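Local coordinates for ginlfy protein (Ginkgo biloba, PDB 4UDE), which probably acts as a transcription factor of the LEAFY family that regulates development, the modelled part being its SAM domain, through which it oligomerises, at residues Leu25-Glu30 with Asp55-Asp60; Met41-Leu46 with Gly68-Val73. All blocks are in the same frame, centred on the assembly; numbering follows the deposited sequence.

Contact 1. Residues Leu25-Glu30 with Asp55-Asp60; sequences LTKMVE and DIYRVD
Lys-27 NZ is 2.8 Å from Glu-30 OE2, a salt bridge between two side chains one helical turn apart, and the chain that carries this ammonium group is also what touches Tyr-57 and Val-59 in the loop opposite. NZ comes to OE2 from above the carboxylate, 38° out of its plane. The CB of Lys-27 points toward the loop, which, with CG anti to the backbone N (chi1 -170°), brings CG to Val-59 and CD to Tyr-57; the bends at chi2 and chi3 turn NZ toward the Glu-30 carboxylate, which itself extends outward from the helix. The contact across the segments is thus wholly apolar. Its tightest point is Lys-27 CG against Val-59 CG1 at 3.5 Å, closer than usual for two carbons, with Lys-27 CB behind it at 3.9 Å from the same methyl. Further along, the lysine crosses Tyr-57 at about a right angle: its CD lies 4.1 Å from Tyr-57 CD1 and meets the ring obliquely, beside the tyrosine CB. With an alanine in place of Lys-27, the methylenes beside Val-59 and Tyr-57 would be missing, which would probably open a gap against the loop and leave Glu-30 without its positive mate. Arg-58, the first residue past the helix to leave helical torsions, has positive phi, and Val-59 bonds back to Leu-53 through the backbone. Lys-27 and Val-59 both rest on Leu-53 as well, and Tyr-57 reaches Thr-52 and Met-31. This is surface packing of a helix on an interhelical loop of the all-helical SAM domain: helix 22-30 rests on the loop after helix 43-55 and on Leu-53 near that helix's C-terminal end, while Leu-25 and Met-28 pack on helix 2-15.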
ATOM      1  N   LEU A  25       1.241   2.214   7.265  1.00 29.27           N
ATOM      2  CA  LEU A  25       0.467   3.199   6.485  1.00 30.10           C
ATOM      3  C   LEU A  25       1.067   4.585   6.595  1.00 33.53           C
ATOM      4  O   LEU A  25       1.242   5.266   5.581  1.00 32.94           O
ATOM      5  CB  LEU A  25      -1.028   3.221   6.895  1.00 30.35           C
ATOM      6  CG  LEU A  25      -1.793   1.919   6.658  1.00 37.01           C
ATOM      7  CD1 LEU A  25      -3.185   1.965   7.270  1.00 36.57           C
ATOM      8  CD2 LEU A  25      -1.859   1.585   5.175  1.00 41.10           C
ATOM      9  N   THR A  26       1.397   4.982   7.836  1.00 29.40           N
ATOM     10  CA  THR A  26       2.025   6.252   8.201  1.00 29.04           C
ATOM     11  C   THR A  26       3.342   6.412   7.431  1.00 30.19           C
ATOM     12  O   THR A  26       3.581   7.474   6.867  1.00 30.62           O
ATOM     13  CB  THR A  26       2.183   6.308   9.743  1.00 39.92           C
ATOM     14  OG1 THR A  26       0.949   6.757  10.299  1.00 46.13           O
ATOM     15  CG2 THR A  26       3.274   7.228  10.191  1.00 43.09           C
ATOM     16  N   LYS A  27       4.175   5.367   7.405  1.00 25.01           N
ATOM     17  CA  LYS A  27       5.430   5.439   6.691  1.00 26.45           C
ATOM     18  C   LYS A  27       5.229   5.559   5.170  1.00 30.95           C
ATOM     19  O   LYS A  27       5.921   6.347   4.539  1.00 31.19           O
ATOM     20  CB  LYS A  27       6.355   4.262   7.062  1.00 29.02           C
ATOM     21  CG  LYS A  27       7.789   4.417   6.529  1.00 33.32           C
ATOM     22  CD  LYS A  27       8.520   5.703   6.923  1.00 39.19           C
ATOM     23  CE  LYS A  27       8.891   5.761   8.384  1.00 45.37           C
ATOM     24  NZ  LYS A  27       9.549   7.051   8.724  1.00 54.32           N
ATOM     25  N   MET A  28       4.273   4.821   4.601  1.00 27.15           N
ATOM     26  CA  MET A  28       3.960   4.884   3.159  1.00 27.61           C
ATOM     27  C   MET A  28       3.495   6.293   2.725  1.00 30.64           C
ATOM     28  O   MET A  28       3.941   6.779   1.696  1.00 28.97           O
ATOM     29  CB  MET A  28       2.944   3.803   2.775  1.00 29.34           C
ATOM     30  CG  MET A  28       3.497   2.396   2.901  1.00 32.36           C
ATOM     31  SD  MET A  28       2.268   1.126   2.502  1.00 36.99           S
ATOM     32  CE  MET A  28       2.201   1.325   0.719  1.00 34.90           C
ATOM     33  N   VAL A  29       2.680   6.973   3.555  1.00 28.80           N
ATOM     34  CA  VAL A  29       2.215   8.353   3.307  1.00 29.72           C
ATOM     35  C   VAL A  29       3.427   9.302   3.289  1.00 35.28           C
ATOM     36  O   VAL A  29       3.562  10.116   2.378  1.00 34.70           O
ATOM     37  CB  VAL A  29       1.177   8.798   4.375  1.00 34.24           C
ATOM     38  CG1 VAL A  29       0.859  10.297   4.272  1.00 34.04           C
ATOM     39  CG2 VAL A  29      -0.097   7.976   4.260  1.00 34.24           C
ATOM     40  N   GLU A  30       4.318   9.152   4.289  1.00 32.70           N
ATOM     41  CA  GLU A  30       5.531   9.936   4.470  1.00 33.52           C
ATOM     42  C   GLU A  30       6.476   9.750   3.262  1.00 39.65           C
ATOM     43  O   GLU A  30       7.135  10.709   2.833  1.00 38.75           O
ATOM     44  CB  GLU A  30       6.166   9.520   5.793  1.00 34.81           C
ATOM     45  CG  GLU A  30       7.433  10.241   6.202  1.00 49.79           C
ATOM     46  CD  GLU A  30       8.059   9.639   7.449  1.00 80.61           C
ATOM     47  OE1 GLU A  30       7.309   9.209   8.361  1.00 65.70           O
ATOM     48  OE2 GLU A  30       9.309   9.580   7.502  1.00 81.77           O
ATOM     49  N   ASP A  55      14.382  -2.613   4.857  1.00 36.81           N
ATOM     50  CA  ASP A  55      15.818  -2.309   4.768  1.00 36.59           C
ATOM     51  C   ASP A  55      16.214  -0.855   4.992  1.00 38.50           C
ATOM     52  O   ASP A  55      17.194  -0.604   5.680  1.00 37.97           O
ATOM     53  CB  ASP A  55      16.414  -2.829   3.442  1.00 38.51           C
ATOM     54  CG  ASP A  55      16.376  -4.344   3.232  1.00 46.61           C
ATOM     55  OD1 ASP A  55      16.017  -5.079   4.189  1.00 46.20           O
ATOM     56  OD2 ASP A  55      16.748  -4.798   2.126  1.00 53.20           O
ATOM     57  N   ILE A  56      15.500   0.094   4.388  1.00 33.58           N
ATOM     58  CA  ILE A  56      15.868   1.503   4.471  1.00 33.64           C
ATOM     59  C   ILE A  56      15.087   2.255   5.532  1.00 37.86           C
ATOM     60  O   ILE A  56      15.670   3.034   6.295  1.00 37.16           O
ATOM     61  CB  ILE A  56      15.750   2.160   3.057  1.00 36.60           C
ATOM     62  CG1 ILE A  56      16.641   1.410   2.028  1.00 37.42           C
ATOM     63  CG2 ILE A  56      16.072   3.667   3.082  1.00 34.69           C
ATOM     64  CD1 ILE A  56      16.168   1.526   0.629  1.00 48.77           C
ATOM     65  N   TYR A  57      13.766   2.051   5.544  1.00 33.88           N
ATOM     66  CA  TYR A  57      12.831   2.766   6.398  1.00 34.73           C
ATOM     67  C   TYR A  57      12.619   2.131   7.760  1.00 41.90           C
ATOM     68  O   TYR A  57      12.042   2.742   8.669  1.00 42.09           O
ATOM     69  CB  TYR A  57      11.553   3.115   5.614  1.00 35.36           C
ATOM     70  CG  TYR A  57      11.862   4.092   4.495  1.00 37.22           C
ATOM     71  CD1 TYR A  57      11.946   5.460   4.744  1.00 38.55           C
ATOM     72  CD2 TYR A  57      12.206   3.641   3.221  1.00 39.01           C
ATOM     73  CE1 TYR A  57      12.288   6.363   3.734  1.00 39.36           C
ATOM     74  CE2 TYR A  57      12.582   4.537   2.207  1.00 39.92           C
ATOM     75  CZ  TYR A  57      12.614   5.897   2.470  1.00 48.90           C
ATOM     76  OH  TYR A  57      12.961   6.801   1.484  1.00 53.63           O
ATOM     77  N   ARG A  58      13.178   0.925   7.916  1.00 40.18           N
ATOM     78  CA  ARG A  58      13.185   0.143   9.154  1.00 40.86           C
ATOM     79  C   ARG A  58      11.795  -0.076   9.741  1.00 43.19           C
ATOM     80  O   ARG A  58      11.637  -0.132  10.963  1.00 42.74           O
ATOM     81  CB  ARG A  58      14.209   0.695  10.186  1.00 42.12           C
ATOM     82  CG  ARG A  58      15.587   1.001   9.586  1.00 51.88           C
ATOM     83  CD  ARG A  58      16.712   0.844  10.585  1.00 59.14           C
ATOM     84  NE  ARG A  58      17.470  -0.356  10.257  1.00 71.25           N
ATOM     85  CZ  ARG A  58      17.876  -1.277  11.126  1.00 75.12           C
ATOM     86  NH1 ARG A  58      17.651  -1.122  12.427  1.00 43.84           N
ATOM     87  NH2 ARG A  58      18.545  -2.339  10.707  1.00 65.61           N
ATOM     88  N   VAL A  59      10.793  -0.260   8.862  1.00 38.57           N
ATOM     89  CA  VAL A  59       9.447  -0.540   9.341  1.00 37.64           C
ATOM     90  C   VAL A  59       9.353  -2.023   9.718  1.00 36.27           C
ATOM     91  O   VAL A  59       9.937  -2.874   9.050  1.00 32.80           O
ATOM     92  CB  VAL A  59       8.260   0.002   8.460  1.00 41.90           C
ATOM     93  CG1 VAL A  59       8.657   1.231   7.661  1.00 41.09           C
ATOM     94  CG2 VAL A  59       7.685  -1.053   7.543  1.00 41.96           C
ATOM     95  N   ASP A  60       8.704  -2.317  10.832  1.00 34.03           N
ATOM     96  CA  ASP A  60       8.528  -3.709  11.227  1.00 34.85           C
ATOM     97  C   ASP A  60       7.281  -4.248  10.511  1.00 39.47           C
ATOM     98  O   ASP A  60       6.165  -3.755  10.743  1.00 39.06           O
ATOM     99  CB  ASP A  60       8.388  -3.837  12.752  1.00 37.35           C
ATOM    100  CG  ASP A  60       8.225  -5.267  13.234  1.00 50.25           C
ATOM    101  OD1 ASP A  60       9.007  -6.148  12.780  1.00 49.27           O
ATOM    102  OD2 ASP A  60       7.329  -5.507  14.070  1.00 60.97           O
TER

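Contact 2. Residues Met41-Leu46 with Gly68-Val73; sequences MTEQEL and GIKSAV
Leu-46 and Val-73 form the close apolar part of this contact, meeting tip to tip with Leu-46 CD1 3.8 Å from Val-73 CG1, both residues buried. Leu-46 CB also bears on the aliphatic stem of Lys-70, 3.7 Å from its CD. That lysine is bent at chi2, chi3 and chi4, folding over Leu-46 before it turns NZ outward to the polar, looser side. There Glu-43 OE1 stands 3.5 Å from Lys-70 NZ, a long salt bridge, and a water bridges them from one side, donating a hydrogen bond to Glu-43 OE1 (2.8 Å) and accepting one from Lys-70 NZ (3.1 Å). The stronger partners lie outside: Arg-74 for Glu-43 OE2 and Asp-47 for Lys-70 NZ, so the pair belongs to a small ionic network on the partly exposed side of the contact. Thr-42 and Glu-45 start the helix with a capping box, Glu-45 N donating to Thr-42 OG1 (3.2 Å) and Thr-42 N to Glu-45 OE1 (3.0 Å). The latter oxygen is approached 42° out of its carboxylate plane. In this helix-helix packing inside the SAM bundle, the first turn of helix 43-55 packs against the first half of helix 63-83, whose Ile-69 reaches Ile-50 further along helix 43-55 and, like Ala-72, touches Phe-15 of helix 2-15.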
ATOM      1  N   MET A  41       1.729   0.072 -10.444  1.00 27.07           N
ATOM      2  CA  MET A  41       3.055  -0.514 -10.242  1.00 26.21           C
ATOM      3  C   MET A  41       3.013  -1.999 -10.554  1.00 30.09           C
ATOM      4  O   MET A  41       1.975  -2.619 -10.406  1.00 28.99           O
ATOM      5  CB  MET A  41       3.529  -0.299  -8.788  1.00 27.23           C
ATOM      6  CG  MET A  41       4.093   1.085  -8.555  1.00 28.92           C
ATOM      7  SD  MET A  41       4.272   1.531  -6.797  1.00 31.53           S
ATOM      8  CE  MET A  41       5.451   0.309  -6.248  1.00 28.05           C
ATOM      9  N   THR A  42       4.140  -2.582 -10.947  1.00 27.99           N
ATOM     10  CA  THR A  42       4.159  -4.018 -11.221  1.00 28.91           C
ATOM     11  C   THR A  42       4.318  -4.782  -9.894  1.00 33.95           C
ATOM     12  O   THR A  42       4.681  -4.184  -8.872  1.00 32.21           O
ATOM     13  CB  THR A  42       5.303  -4.378 -12.191  1.00 33.18           C
ATOM     14  OG1 THR A  42       6.542  -4.077 -11.566  1.00 31.72           O
ATOM     15  CG2 THR A  42       5.193  -3.673 -13.564  1.00 29.60           C
ATOM     16  N   GLU A  43       4.089  -6.105  -9.927  1.00 31.34           N
ATOM     17  CA  GLU A  43       4.298  -6.997  -8.770  1.00 31.84           C
ATOM     18  C   GLU A  43       5.733  -6.902  -8.263  1.00 33.53           C
ATOM     19  O   GLU A  43       5.954  -6.889  -7.047  1.00 32.29           O
ATOM     20  CB  GLU A  43       4.014  -8.452  -9.165  1.00 33.44           C
ATOM     21  CG  GLU A  43       2.537  -8.702  -9.421  1.00 42.17           C
ATOM     22  CD  GLU A  43       1.791  -9.325  -8.263  1.00 55.81           C
ATOM     23  OE1 GLU A  43       2.443  -9.993  -7.428  1.00 52.08           O
ATOM     24  OE2 GLU A  43       0.545  -9.216  -8.240  1.00 45.39           O
ATOM     25  N   GLN A  44       6.708  -6.813  -9.202  1.00 29.95           N
ATOM     26  CA  GLN A  44       8.135  -6.679  -8.871  1.00 30.01           C
ATOM     27  C   GLN A  44       8.426  -5.335  -8.178  1.00 32.53           C
ATOM     28  O   GLN A  44       9.202  -5.310  -7.228  1.00 32.82           O
ATOM     29  CB  GLN A  44       9.027  -6.877 -10.116  1.00 31.69           C
ATOM     30  CG  GLN A  44      10.556  -6.883  -9.832  1.00 47.46           C
ATOM     31  CD  GLN A  44      10.974  -7.889  -8.769  1.00 70.99           C
ATOM     32  OE1 GLN A  44      10.700  -9.094  -8.871  1.00 68.86           O
ATOM     33  NE2 GLN A  44      11.630  -7.406  -7.709  1.00 61.07           N
ATOM     34  N   GLU A  45       7.784  -4.234  -8.628  1.00 28.58           N
ATOM     35  CA  GLU A  45       7.967  -2.897  -8.029  1.00 27.01           C
ATOM     36  C   GLU A  45       7.383  -2.864  -6.621  1.00 29.03           C
ATOM     37  O   GLU A  45       7.973  -2.267  -5.726  1.00 27.61           O
ATOM     38  CB  GLU A  45       7.381  -1.795  -8.927  1.00 27.72           C
ATOM     39  CG  GLU A  45       8.157  -1.643 -10.234  1.00 32.27           C
ATOM     40  CD  GLU A  45       7.509  -0.769 -11.295  1.00 39.43           C
ATOM     41  OE1 GLU A  45       6.290  -0.523 -11.203  1.00 32.58           O
ATOM     42  OE2 GLU A  45       8.216  -0.338 -12.230  1.00 45.49           O
ATOM     43  N   LEU A  46       6.258  -3.560  -6.414  1.00 27.09           N
ATOM     44  CA  LEU A  46       5.651  -3.686  -5.084  1.00 27.41           C
ATOM     45  C   LEU A  46       6.581  -4.498  -4.157  1.00 31.81           C
ATOM     46  O   LEU A  46       6.760  -4.098  -3.003  1.00 30.13           O
ATOM     47  CB  LEU A  46       4.251  -4.286  -5.158  1.00 27.78           C
ATOM     48  CG  LEU A  46       3.222  -3.431  -5.921  1.00 34.16           C
ATOM     49  CD1 LEU A  46       2.052  -4.279  -6.425  1.00 34.52           C
ATOM     50  CD2 LEU A  46       2.734  -2.224  -5.077  1.00 37.63           C
ATOM     51  N   GLY A  68      -0.405  -9.011   2.600  1.00 25.83           N
ATOM     52  CA  GLY A  68      -1.549  -8.088   2.622  1.00 25.48           C
ATOM     53  C   GLY A  68      -1.434  -6.887   1.699  1.00 30.20           C
ATOM     54  O   GLY A  68      -2.415  -6.509   1.049  1.00 31.36           O
ATOM     55  N   ILE A  69      -0.246  -6.260   1.625  1.00 27.13           N
ATOM     56  CA  ILE A  69      -0.023  -5.098   0.731  1.00 26.03           C
ATOM     57  C   ILE A  69      -0.234  -5.530  -0.699  1.00 29.06           C
ATOM     58  O   ILE A  69      -0.960  -4.867  -1.441  1.00 28.72           O
ATOM     59  CB  ILE A  69       1.380  -4.418   0.957  1.00 28.90           C
ATOM     60  CG1 ILE A  69       1.473  -3.742   2.352  1.00 28.55           C
ATOM     61  CG2 ILE A  69       1.767  -3.430  -0.203  1.00 26.43           C
ATOM     62  CD1 ILE A  69       2.888  -3.511   2.868  1.00 28.74           C
ATOM     63  N   LYS A  70       0.350  -6.677  -1.075  1.00 27.20           N
ATOM     64  CA  LYS A  70       0.237  -7.223  -2.439  1.00 27.10           C
ATOM     65  C   LYS A  70      -1.190  -7.650  -2.776  1.00 29.81           C
ATOM     66  O   LYS A  70      -1.649  -7.382  -3.879  1.00 31.24           O
ATOM     67  CB  LYS A  70       1.186  -8.415  -2.631  1.00 29.84           C
ATOM     68  CG  LYS A  70       2.669  -8.120  -2.391  1.00 41.24           C
ATOM     69  CD  LYS A  70       3.397  -7.589  -3.641  1.00 44.15           C
ATOM     70  CE  LYS A  70       3.485  -8.576  -4.791  1.00 47.69           C
ATOM     71  NZ  LYS A  70       4.121  -9.872  -4.401  1.00 49.87           N
ATOM     72  N   SER A  71      -1.881  -8.323  -1.845  1.00 25.33           N
ATOM     73  CA  SER A  71      -3.263  -8.790  -2.040  1.00 25.12           C
ATOM     74  C   SER A  71      -4.232  -7.627  -2.197  1.00 28.62           C
ATOM     75  O   SER A  71      -5.142  -7.705  -3.030  1.00 28.35           O
ATOM     76  CB  SER A  71      -3.696  -9.672  -0.870  1.00 26.73           C
ATOM     77  OG  SER A  71      -3.153 -10.976  -1.005  1.00 29.57           O
ATOM     78  N   ALA A  72      -4.027  -6.540  -1.404  1.00 24.63           N
ATOM     79  CA  ALA A  72      -4.873  -5.348  -1.455  1.00 24.32           C
ATOM     80  C   ALA A  72      -4.743  -4.667  -2.816  1.00 27.38           C
ATOM     81  O   ALA A  72      -5.760  -4.307  -3.397  1.00 25.63           O
ATOM     82  CB  ALA A  72      -4.504  -4.381  -0.333  1.00 25.32           C
ATOM     83  N   VAL A  73      -3.507  -4.578  -3.364  1.00 26.05           N
ATOM     84  CA  VAL A  73      -3.258  -3.982  -4.693  1.00 26.57           C
ATOM     85  C   VAL A  73      -3.832  -4.893  -5.810  1.00 32.15           C
ATOM     86  O   VAL A  73      -4.516  -4.392  -6.697  1.00 29.72           O
ATOM     87  CB  VAL A  73      -1.769  -3.586  -4.901  1.00 30.22           C
ATOM     88  CG1 VAL A  73      -1.518  -3.045  -6.319  1.00 29.84           C
ATOM     89  CG2 VAL A  73      -1.337  -2.553  -3.864  1.00 30.24           C
TER
HETATM   90  O   HOH W   1       4.718 -11.580  -6.883  1.00 52.55           O

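The two contacts lie about 15 Å apart between centres and come within about 5 Å at their nearest atoms, without touching. Along the chain their segments alternate: 25-30, 41-46, 55-60, then 68-73. Helix 43-55 ties them together: contact 2 sits at its N-terminal turn and contact 1 just past its C-terminal end. Helix 22-30 meets the far end by a surface contact, whereas helix 63-83 meets the first turn by a partly buried one and goes on touching helix 43-55 beyond it. All four segments lie within the single all-helical SAM domain, which is LEAFY's oligomerisation module.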